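Local coordinates for protein alginase (Pseudoalteromonas, PDB 4Q8K) that probably degrades alginate as a polysaccharide lyase of family 18, its catalytic domain binding a calcium ion, at residues M201-E215 against T280-G294. Residues are numbered along the deposited sequence; the frame is centred on the assembly and turned at random.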
ATOM      1  N   MET A 201       7.221   6.193  15.423  1.00 26.30           N
ATOM      2  CA  MET A 201       7.982   5.272  14.584  1.00 27.78           C
ATOM      3  C   MET A 201       9.194   4.746  15.350  1.00 27.26           C
ATOM      4  O   MET A 201       9.532   3.569  15.265  1.00 29.52           O
ATOM      5  CB  MET A 201       8.438   5.945  13.283  1.00 26.88           C
ATOM      6  CG  MET A 201       7.300   6.182  12.267  1.00 26.08           C
ATOM      7  SD  MET A 201       6.632   4.652  11.595  1.00 23.18           S
ATOM      8  CE  MET A 201       7.948   4.084  10.536  1.00 22.28           C
ATOM      9  N   THR A 202       9.827   5.632  16.109  1.00 26.22           N
ATOM     10  CA  THR A 202      11.027   5.298  16.870  1.00 26.76           C
ATOM     11  C   THR A 202      10.751   4.469  18.125  1.00 28.93           C
ATOM     12  O   THR A 202      11.673   4.149  18.875  1.00 28.99           O
ATOM     13  CB  THR A 202      11.778   6.574  17.299  1.00 27.89           C
ATOM     14  OG1 THR A 202      10.869   7.467  17.955  1.00 32.64           O
ATOM     15  CG2 THR A 202      12.383   7.271  16.087  1.00 30.60           C
ATOM     16  N   GLN A 203       9.493   4.125  18.363  1.00 27.51           N
ATOM     17  CA  GLN A 203       9.147   3.362  19.551  1.00 25.86           C
ATOM     18  C   GLN A 203       8.672   1.954  19.270  1.00 29.90           C
ATOM     19  O   GLN A 203       8.202   1.271  20.170  1.00 33.24           O
ATOM     20  CB  GLN A 203       8.098   4.100  20.382  1.00 30.74           C
ATOM     21  CG  GLN A 203       8.594   5.404  20.956  1.00 33.25           C
ATOM     22  CD  GLN A 203       7.539   6.088  21.783  1.00 40.05           C
ATOM     23  OE1 GLN A 203       6.382   6.193  21.367  1.00 39.84           O
ATOM     24  NE2 GLN A 203       7.921   6.545  22.975  1.00 43.96           N
ATOM     25  N   THR A 204       8.751   1.491  18.026  1.00 30.68           N
ATOM     26  CA  THR A 204       8.445   0.103  17.730  1.00 28.23           C
ATOM     27  C   THR A 204       9.416  -0.601  16.848  1.00 28.96           C
ATOM     28  O   THR A 204      10.026  -0.012  16.018  1.00 25.86           O
ATOM     29  CB  THR A 204       7.099  -0.108  16.993  1.00 30.69           C
ATOM     30  OG1 THR A 204       7.055   0.683  15.816  1.00 38.09           O
ATOM     31  CG2 THR A 204       5.989   0.284  17.825  1.00 27.66           C
ATOM     32  N   TYR A 205       9.438  -1.910  16.984  1.00 31.76           N
ATOM     33  CA  TYR A 205      10.071  -2.778  16.038  1.00 30.89           C
ATOM     34  C   TYR A 205       8.953  -3.579  15.358  1.00 29.52           C
ATOM     35  O   TYR A 205       8.293  -4.332  15.990  1.00 31.76           O
ATOM     36  CB  TYR A 205      11.107  -3.692  16.715  1.00 31.43           C
ATOM     37  CG  TYR A 205      11.740  -4.660  15.774  1.00 30.38           C
ATOM     38  CD1 TYR A 205      12.795  -4.295  14.979  1.00 30.39           C
ATOM     39  CD2 TYR A 205      11.256  -5.920  15.653  1.00 32.71           C
ATOM     40  CE1 TYR A 205      13.351  -5.174  14.107  1.00 30.66           C
ATOM     41  CE2 TYR A 205      11.802  -6.794  14.775  1.00 34.79           C
ATOM     42  CZ  TYR A 205      12.848  -6.409  14.014  1.00 31.65           C
ATOM     43  OH  TYR A 205      13.355  -7.292  13.153  1.00 43.29           O
ATOM     44  N   GLU A 206       8.740  -3.354  14.071  1.00 27.14           N
ATOM     45  CA  GLU A 206       7.724  -4.063  13.307  1.00 26.86           C
ATOM     46  C   GLU A 206       8.294  -4.751  12.110  1.00 23.63           C
ATOM     47  O   GLU A 206       9.128  -4.224  11.442  1.00 25.21           O
ATOM     48  CB  GLU A 206       6.734  -3.134  12.670  1.00 26.91           C
ATOM     49  CG  GLU A 206       6.015  -2.191  13.513  1.00 33.57           C
ATOM     50  CD  GLU A 206       5.263  -1.190  12.647  1.00 28.31           C
ATOM     51  OE1 GLU A 206       4.139  -1.505  12.295  1.00 30.25           O
ATOM     52  OE2 GLU A 206       5.816  -0.132  12.368  1.00 27.80           O
ATOM     53  N   VAL A 207       7.755  -5.909  11.820  1.00 22.30           N
ATOM     54  CA  VAL A 207       8.112  -6.627  10.615  1.00 23.17           C
ATOM     55  C   VAL A 207       6.829  -7.089   9.944  1.00 25.39           C
ATOM     56  O   VAL A 207       5.999  -7.750  10.577  1.00 25.71           O
ATOM     57  CB  VAL A 207       8.959  -7.869  10.937  1.00 25.97           C
ATOM     58  CG1 VAL A 207       9.252  -8.657   9.669  1.00 25.32           C
ATOM     59  CG2 VAL A 207      10.258  -7.470  11.648  1.00 25.95           C
ATOM     60  N   PHE A 208       6.651  -6.726   8.675  1.00 22.84           N
ATOM     61  CA  PHE A 208       5.553  -7.253   7.881  1.00 21.77           C
ATOM     62  C   PHE A 208       6.155  -7.970   6.688  1.00 23.47           C
ATOM     63  O   PHE A 208       7.039  -7.435   6.015  1.00 23.39           O
ATOM     64  CB  PHE A 208       4.619  -6.132   7.406  1.00 21.89           C
ATOM     65  CG  PHE A 208       3.532  -6.598   6.464  1.00 22.17           C
ATOM     66  CD1 PHE A 208       2.328  -7.055   6.955  1.00 20.59           C
ATOM     67  CD2 PHE A 208       3.718  -6.567   5.084  1.00 20.76           C
ATOM     68  CE1 PHE A 208       1.313  -7.479   6.089  1.00 23.25           C
ATOM     69  CE2 PHE A 208       2.729  -6.994   4.219  1.00 20.71           C
ATOM     70  CZ  PHE A 208       1.519  -7.451   4.724  1.00 20.15           C
ATOM     71  N   GLU A 209       5.702  -9.196   6.450  1.00 20.98           N
ATOM     72  CA  GLU A 209       6.121  -9.944   5.281  1.00 22.99           C
ATOM     73  C   GLU A 209       4.908 -10.595   4.645  1.00 24.69           C
ATOM     74  O   GLU A 209       4.003 -11.048   5.346  1.00 24.99           O
ATOM     75  CB  GLU A 209       7.169 -11.002   5.639  1.00 27.15           C
ATOM     76  CG  GLU A 209       7.746 -11.718   4.418  1.00 29.61           C
ATOM     77  CD  GLU A 209       9.096 -12.367   4.677  1.00 36.07           C
ATOM     78  OE1 GLU A 209       9.538 -12.419   5.846  1.00 38.69           O
ATOM     79  OE2 GLU A 209       9.722 -12.820   3.694  1.00 40.94           O
ATOM     80  N   ALA A 210       4.894 -10.626   3.318  1.00 18.80           N
ATOM     81  CA  ALA A 210       3.820 -11.255   2.578  1.00 20.52           C
ATOM     82  C   ALA A 210       4.295 -11.673   1.193  1.00 20.80           C
ATOM     83  O   ALA A 210       5.200 -11.058   0.613  1.00 22.01           O
ATOM     84  CB  ALA A 210       2.634 -10.312   2.472  1.00 19.37           C
ATOM     85  N   THR A 211       3.710 -12.752   0.697  1.00 21.38           N
ATOM     86  CA  THR A 211       3.809 -13.142  -0.697  1.00 20.37           C
ATOM     87  C   THR A 211       2.647 -12.446  -1.408  1.00 22.37           C
ATOM     88  O   THR A 211       1.472 -12.651  -1.061  1.00 21.74           O
ATOM     89  CB  THR A 211       3.699 -14.671  -0.832  1.00 24.17           C
ATOM     90  OG1 THR A 211       4.851 -15.280  -0.235  1.00 27.72           O
ATOM     91  CG2 THR A 211       3.602 -15.104  -2.286  1.00 24.64           C
ATOM     92  N   VAL A 212       2.980 -11.599  -2.377  1.00 22.51           N
ATOM     93  CA  VAL A 212       2.003 -10.708  -2.981  1.00 19.04           C
ATOM     94  C   VAL A 212       1.805 -10.975  -4.464  1.00 22.11           C
ATOM     95  O   VAL A 212       2.738 -10.847  -5.257  1.00 22.38           O
ATOM     96  CB  VAL A 212       2.421  -9.217  -2.821  1.00 20.80           C
ATOM     97  CG1 VAL A 212       1.334  -8.297  -3.380  1.00 19.93           C
ATOM     98  CG2 VAL A 212       2.711  -8.879  -1.373  1.00 18.73           C
ATOM     99  N   LYS A 213       0.577 -11.324  -4.837  1.00 22.72           N
ATOM    100  CA  LYS A 213       0.227 -11.465  -6.249  1.00 23.78           C
ATOM    101  C   LYS A 213      -0.626 -10.269  -6.651  1.00 23.55           C
ATOM    102  O   LYS A 213      -1.526  -9.869  -5.917  1.00 21.50           O
ATOM    103  CB  LYS A 213      -0.511 -12.784  -6.493  1.00 27.52           C
ATOM    104  CG  LYS A 213      -0.968 -13.009  -7.927  1.00 29.43           C
ATOM    105  CD  LYS A 213      -1.715 -14.339  -8.064  1.00 32.07           C
ATOM    106  CE  LYS A 213      -2.311 -14.504  -9.460  1.00 38.27           C
ATOM    107  NZ  LYS A 213      -2.985 -15.824  -9.664  1.00 47.78           N
ATOM    108  N   VAL A 214      -0.333  -9.678  -7.803  1.00 21.60           N
ATOM    109  CA  VAL A 214      -1.082  -8.509  -8.239  1.00 21.29           C
ATOM    110  C   VAL A 214      -1.677  -8.757  -9.614  1.00 23.54           C
ATOM    111  O   VAL A 214      -0.975  -9.154 -10.535  1.00 23.67           O
ATOM    112  CB  VAL A 214      -0.201  -7.233  -8.270  1.00 22.42           C
ATOM    113  CG1 VAL A 214      -1.020  -6.036  -8.713  1.00 22.19           C
ATOM    114  CG2 VAL A 214       0.427  -6.965  -6.897  1.00 20.36           C
ATOM    115  N   GLU A 215      -2.987  -8.561  -9.730  1.00 21.20           N
ATOM    116  CA  GLU A 215      -3.668  -8.637 -11.015  1.00 23.05           C
ATOM    117  C   GLU A 215      -4.378  -7.306 -11.194  1.00 23.63           C
ATOM    118  O   GLU A 215      -5.232  -6.940 -10.384  1.00 22.56           O
ATOM    119  CB  GLU A 215      -4.683  -9.776 -11.021  1.00 25.35           C
ATOM    120  CG  GLU A 215      -4.088 -11.162 -10.827  1.00 26.89           C
ATOM    121  CD  GLU A 215      -5.149 -12.185 -10.466  1.00 29.57           C
ATOM    122  OE1 GLU A 215      -5.733 -12.783 -11.394  1.00 34.17           O
ATOM    123  OE2 GLU A 215      -5.421 -12.374  -9.257  1.00 28.03           O
ATOM    124  N   THR A 280       4.345  -8.146 -14.306  1.00 25.12           N
ATOM    125  CA  THR A 280       3.143  -8.084 -15.113  1.00 24.97           C
ATOM    126  C   THR A 280       1.963  -8.646 -14.316  1.00 26.94           C
ATOM    127  O   THR A 280       2.137  -9.380 -13.336  1.00 24.53           O
ATOM    128  CB  THR A 280       3.310  -8.803 -16.483  1.00 28.17           C
ATOM    129  OG1 THR A 280       3.622 -10.189 -16.278  1.00 29.40           O
ATOM    130  CG2 THR A 280       4.421  -8.142 -17.294  1.00 30.20           C
ATOM    131  N   SER A 281       0.764  -8.270 -14.723  1.00 23.59           N
ATOM    132  CA  SER A 281      -0.443  -8.714 -14.041  1.00 23.21           C
ATOM    133  C   SER A 281      -0.492 -10.237 -13.931  1.00 25.75           C
ATOM    134  O   SER A 281      -0.312 -10.953 -14.924  1.00 26.89           O
ATOM    135  CB  SER A 281      -1.673  -8.204 -14.787  1.00 25.33           C
ATOM    136  OG  SER A 281      -2.850  -8.523 -14.077  1.00 24.53           O
ATOM    137  N   GLY A 282      -0.723 -10.735 -12.718  1.00 23.62           N
ATOM    138  CA  GLY A 282      -0.770 -12.168 -12.496  1.00 25.59           C
ATOM    139  C   GLY A 282       0.498 -12.710 -11.853  1.00 26.59           C
ATOM    140  O   GLY A 282       0.531 -13.843 -11.382  1.00 27.85           O
ATOM    141  N   GLU A 283       1.552 -11.908 -11.843  1.00 25.98           N
ATOM    142  CA  GLU A 283       2.809 -12.345 -11.245  1.00 25.17           C
ATOM    143  C   GLU A 283       2.811 -12.138  -9.734  1.00 26.33           C
ATOM    144  O   GLU A 283       1.936 -11.458  -9.196  1.00 22.20           O
ATOM    145  CB  GLU A 283       3.994 -11.652 -11.915  1.00 27.84           C
ATOM    146  CG  GLU A 283       4.259 -12.175 -13.320  1.00 29.18           C
ATOM    147  CD  GLU A 283       5.541 -11.633 -13.919  1.00 32.08           C
ATOM    148  OE1 GLU A 283       6.225 -12.395 -14.636  1.00 38.17           O
ATOM    149  OE2 GLU A 283       5.865 -10.450 -13.681  1.00 28.16           O
ATOM    150  N   THR A 284       3.795 -12.729  -9.058  1.00 26.34           N
ATOM    151  CA  THR A 284       3.850 -12.713  -7.603  1.00 23.50           C
ATOM    152  C   THR A 284       5.256 -12.348  -7.151  1.00 23.52           C
ATOM    153  O   THR A 284       6.230 -12.722  -7.802  1.00 23.56           O
ATOM    154  CB  THR A 284       3.481 -14.099  -7.022  1.00 26.64           C
ATOM    155  OG1 THR A 284       2.155 -14.465  -7.439  1.00 29.90           O
ATOM    156  CG2 THR A 284       3.551 -14.097  -5.496  1.00 26.40           C
ATOM    157  N   PHE A 285       5.360 -11.595  -6.058  1.00 21.08           N
ATOM    158  CA  PHE A 285       6.668 -11.271  -5.488  1.00 22.56           C
ATOM    159  C   PHE A 285       6.609 -11.326  -3.969  1.00 22.29           C
ATOM    160  O   PHE A 285       5.528 -11.435  -3.388  1.00 25.52           O
ATOM    161  CB  PHE A 285       7.153  -9.900  -5.968  1.00 22.20           C
ATOM    162  CG  PHE A 285       6.325  -8.732  -5.464  1.00 20.42           C
ATOM    163  CD1 PHE A 285       5.180  -8.330  -6.123  1.00 22.82           C
ATOM    164  CD2 PHE A 285       6.730  -8.009  -4.349  1.00 19.78           C
ATOM    165  CE1 PHE A 285       4.439  -7.247  -5.661  1.00 20.47           C
ATOM    166  CE2 PHE A 285       6.004  -6.934  -3.888  1.00 20.89           C
ATOM    167  CZ  PHE A 285       4.856  -6.543  -4.543  1.00 18.38           C
ATOM    168  N   ASN A 286       7.772 -11.268  -3.330  1.00 23.65           N
ATOM    169  CA  ASN A 286       7.832 -11.268  -1.881  1.00 21.46           C
ATOM    170  C   ASN A 286       8.082  -9.867  -1.355  1.00 23.02           C
ATOM    171  O   ASN A 286       8.970  -9.159  -1.840  1.00 20.94           O
ATOM    172  CB  ASN A 286       8.934 -12.215  -1.393  1.00 23.68           C
ATOM    173  CG  ASN A 286       8.817 -12.535   0.087  1.00 31.66           C
ATOM    174  OD1 ASN A 286       7.987 -13.354   0.487  1.00 38.16           O
ATOM    175  ND2 ASN A 286       9.649 -11.899   0.906  1.00 31.82           N
ATOM    176  N   LEU A 287       7.290  -9.467  -0.366  1.00 22.67           N
ATOM    177  CA  LEU A 287       7.419  -8.151   0.239  1.00 19.64           C
ATOM    178  C   LEU A 287       7.795  -8.257   1.712  1.00 22.46           C
ATOM    179  O   LEU A 287       7.137  -8.948   2.479  1.00 21.77           O
ATOM    180  CB  LEU A 287       6.109  -7.362   0.109  1.00 18.88           C
ATOM    181  CG  LEU A 287       6.108  -5.966   0.739  1.00 21.52           C
ATOM    182  CD1 LEU A 287       7.071  -5.031   0.038  1.00 18.45           C
ATOM    183  CD2 LEU A 287       4.687  -5.386   0.697  1.00 20.61           C
ATOM    184  N   ARG A 288       8.856  -7.568   2.103  1.00 21.72           N
ATOM    185  CA  ARG A 288       9.217  -7.477   3.517  1.00 20.26           C
ATOM    186  C   ARG A 288       9.445  -6.023   3.909  1.00 23.43           C
ATOM    187  O   ARG A 288      10.286  -5.337   3.332  1.00 21.93           O
ATOM    188  CB  ARG A 288      10.463  -8.318   3.841  1.00 23.49           C
ATOM    189  CG  ARG A 288      10.779  -8.397   5.337  1.00 28.47           C
ATOM    190  CD  ARG A 288      11.771  -9.532   5.645  1.00 35.88           C
ATOM    191  NE  ARG A 288      11.901  -9.780   7.083  1.00 36.93           N
ATOM    192  CZ  ARG A 288      12.888  -9.294   7.822  1.00 40.75           C
ATOM    193  NH1 ARG A 288      12.956  -9.543   9.126  1.00 41.41           N
ATOM    194  NH2 ARG A 288      13.821  -8.554   7.245  1.00 46.48           N
ATOM    195  N   VAL A 289       8.688  -5.560   4.895  1.00 19.02           N
ATOM    196  CA  VAL A 289       8.817  -4.202   5.390  1.00 19.06           C
ATOM    197  C   VAL A 289       9.203  -4.269   6.852  1.00 22.86           C
ATOM    198  O   VAL A 289       8.511  -4.900   7.650  1.00 23.85           O
ATOM    199  CB  VAL A 289       7.484  -3.429   5.260  1.00 20.72           C
ATOM    200  CG1 VAL A 289       7.629  -2.021   5.797  1.00 19.64           C
ATOM    201  CG2 VAL A 289       7.036  -3.405   3.810  1.00 18.61           C
ATOM    202  N   VAL A 290      10.311  -3.624   7.197  1.00 19.33           N
ATOM    203  CA  VAL A 290      10.762  -3.586   8.580  1.00 21.18           C
ATOM    204  C   VAL A 290      10.868  -2.156   9.071  1.00 22.48           C
ATOM    205  O   VAL A 290      11.455  -1.308   8.403  1.00 22.90           O
ATOM    206  CB  VAL A 290      12.145  -4.254   8.733  1.00 23.63           C
ATOM    207  CG1 VAL A 290      12.564  -4.257  10.194  1.00 25.27           C
ATOM    208  CG2 VAL A 290      12.121  -5.667   8.158  1.00 24.94           C
ATOM    209  N   ASN A 291      10.279  -1.885  10.230  1.00 19.85           N
ATOM    210  CA  ASN A 291      10.505  -0.636  10.919  1.00 20.80           C
ATOM    211  C   ASN A 291      11.302  -0.933  12.170  1.00 21.68           C
ATOM    212  O   ASN A 291      10.738  -1.378  13.161  1.00 23.73           O
ATOM    213  CB  ASN A 291       9.199   0.031  11.332  1.00 22.15           C
ATOM    214  CG  ASN A 291       9.434   1.230  12.229  1.00 24.73           C
ATOM    215  OD1 ASN A 291      10.501   1.853  12.190  1.00 21.92           O
ATOM    216  ND2 ASN A 291       8.449   1.551  13.054  1.00 27.54           N
ATOM    217  N   ASN A 292      12.606  -0.703  12.112  1.00 18.48           N
ATOM    218  CA  ASN A 292      13.484  -0.908  13.261  1.00 21.35           C
ATOM    219  C   ASN A 292      13.643   0.392  14.045  1.00 22.40           C
ATOM    220  O   ASN A 292      14.630   1.098  13.882  1.00 24.60           O
ATOM    221  CB  ASN A 292      14.849  -1.421  12.785  1.00 23.18           C
ATOM    222  CG  ASN A 292      15.777  -1.754  13.935  1.00 25.50           C
ATOM    223  OD1 ASN A 292      15.341  -1.880  15.077  1.00 28.20           O
ATOM    224  ND2 ASN A 292      17.066  -1.893  13.639  1.00 32.18           N
ATOM    225  N   TYR A 293      12.654   0.710  14.877  1.00 21.58           N
ATOM    226  CA  TYR A 293      12.668   1.922  15.693  1.00 22.14           C
ATOM    227  C   TYR A 293      13.021   3.187  14.901  1.00 24.42           C
ATOM    228  O   TYR A 293      13.827   4.014  15.341  1.00 26.50           O
ATOM    229  CB  TYR A 293      13.610   1.746  16.902  1.00 27.70           C
ATOM    230  CG  TYR A 293      13.202   0.603  17.810  1.00 30.48           C
ATOM    231  CD1 TYR A 293      12.252   0.788  18.804  1.00 30.19           C
ATOM    232  CD2 TYR A 293      13.757  -0.665  17.662  1.00 30.06           C
ATOM    233  CE1 TYR A 293      11.872  -0.252  19.630  1.00 36.07           C
ATOM    234  CE2 TYR A 293      13.386  -1.710  18.491  1.00 32.10           C
ATOM    235  CZ  TYR A 293      12.437  -1.497  19.469  1.00 35.45           C
ATOM    236  OH  TYR A 293      12.047  -2.533  20.291  1.00 36.95           O
ATOM    237  N   GLY A 294      12.417   3.328  13.724  1.00 24.87           N
ATOM    238  CA  GLY A 294      12.559   4.545  12.944  1.00 22.99           C
ATOM    239  C   GLY A 294      13.419   4.365  11.706  1.00 23.81           C
ATOM    240  O   GLY A 294      13.466   5.240  10.847  1.00 23.45           O
TER
HETATM  241  O   HOH W   1       6.001 -14.277   2.352  1.00 34.58           O
HETATM  242  O   HOH W   2      -1.312 -15.609 -12.075  1.00 40.62           O
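Chi1 of N291, at 172°, swings CG to the side opposite the backbone N and sends the amide toward M201 and E206; in E206, CG lies beside the backbone N (chi1 -55°) and the extended chain brings the carboxylate to meet that amide. E206 and N291 form a hydrogen-bonded pair between antiparallel strands 204-215 and 284-292, neighbours in one sheet of the beta-sandwich (jelly-roll) fold expected of alginate lyases in the concanavalin clan. ND2 of N291 donates through both of its N-H groups: to the M201 carbonyl O at 3.2 Å, on a lone pair in the carbonyl plane, and to the anti lone pair of E206 OE2, also 3.2 Å. OD1 of N291 turns back to accept from N of G294 at 2.9 Å, an Asx motif. A leucine here would probably leave M201 O and E206 OE2 without this donor and free the turn at G294. H227 also bonds E206 OE2, while Y364 takes OE1.

Beyond N291, the Y293 ring lies with one face over the T204-Y205 peptide, its CE2 3.5 Å from Y205 CB. At the far end of strand 284-292, V212 CB makes a CH-pi contact over a face of the F285 ring, 4.2 Å from its centroid, and V214 CG2 meets the edge; the ring of F301, outside these strands, stacks with that of F285. On the other side of the sheet, E209 lies between N286 and R288: OE1 makes a long salt bridge to R288 NE, whereas OE2 accepts a nearly straight 2.9 Å bond from N286 ND2, the amide and carboxylate planes 70° apart.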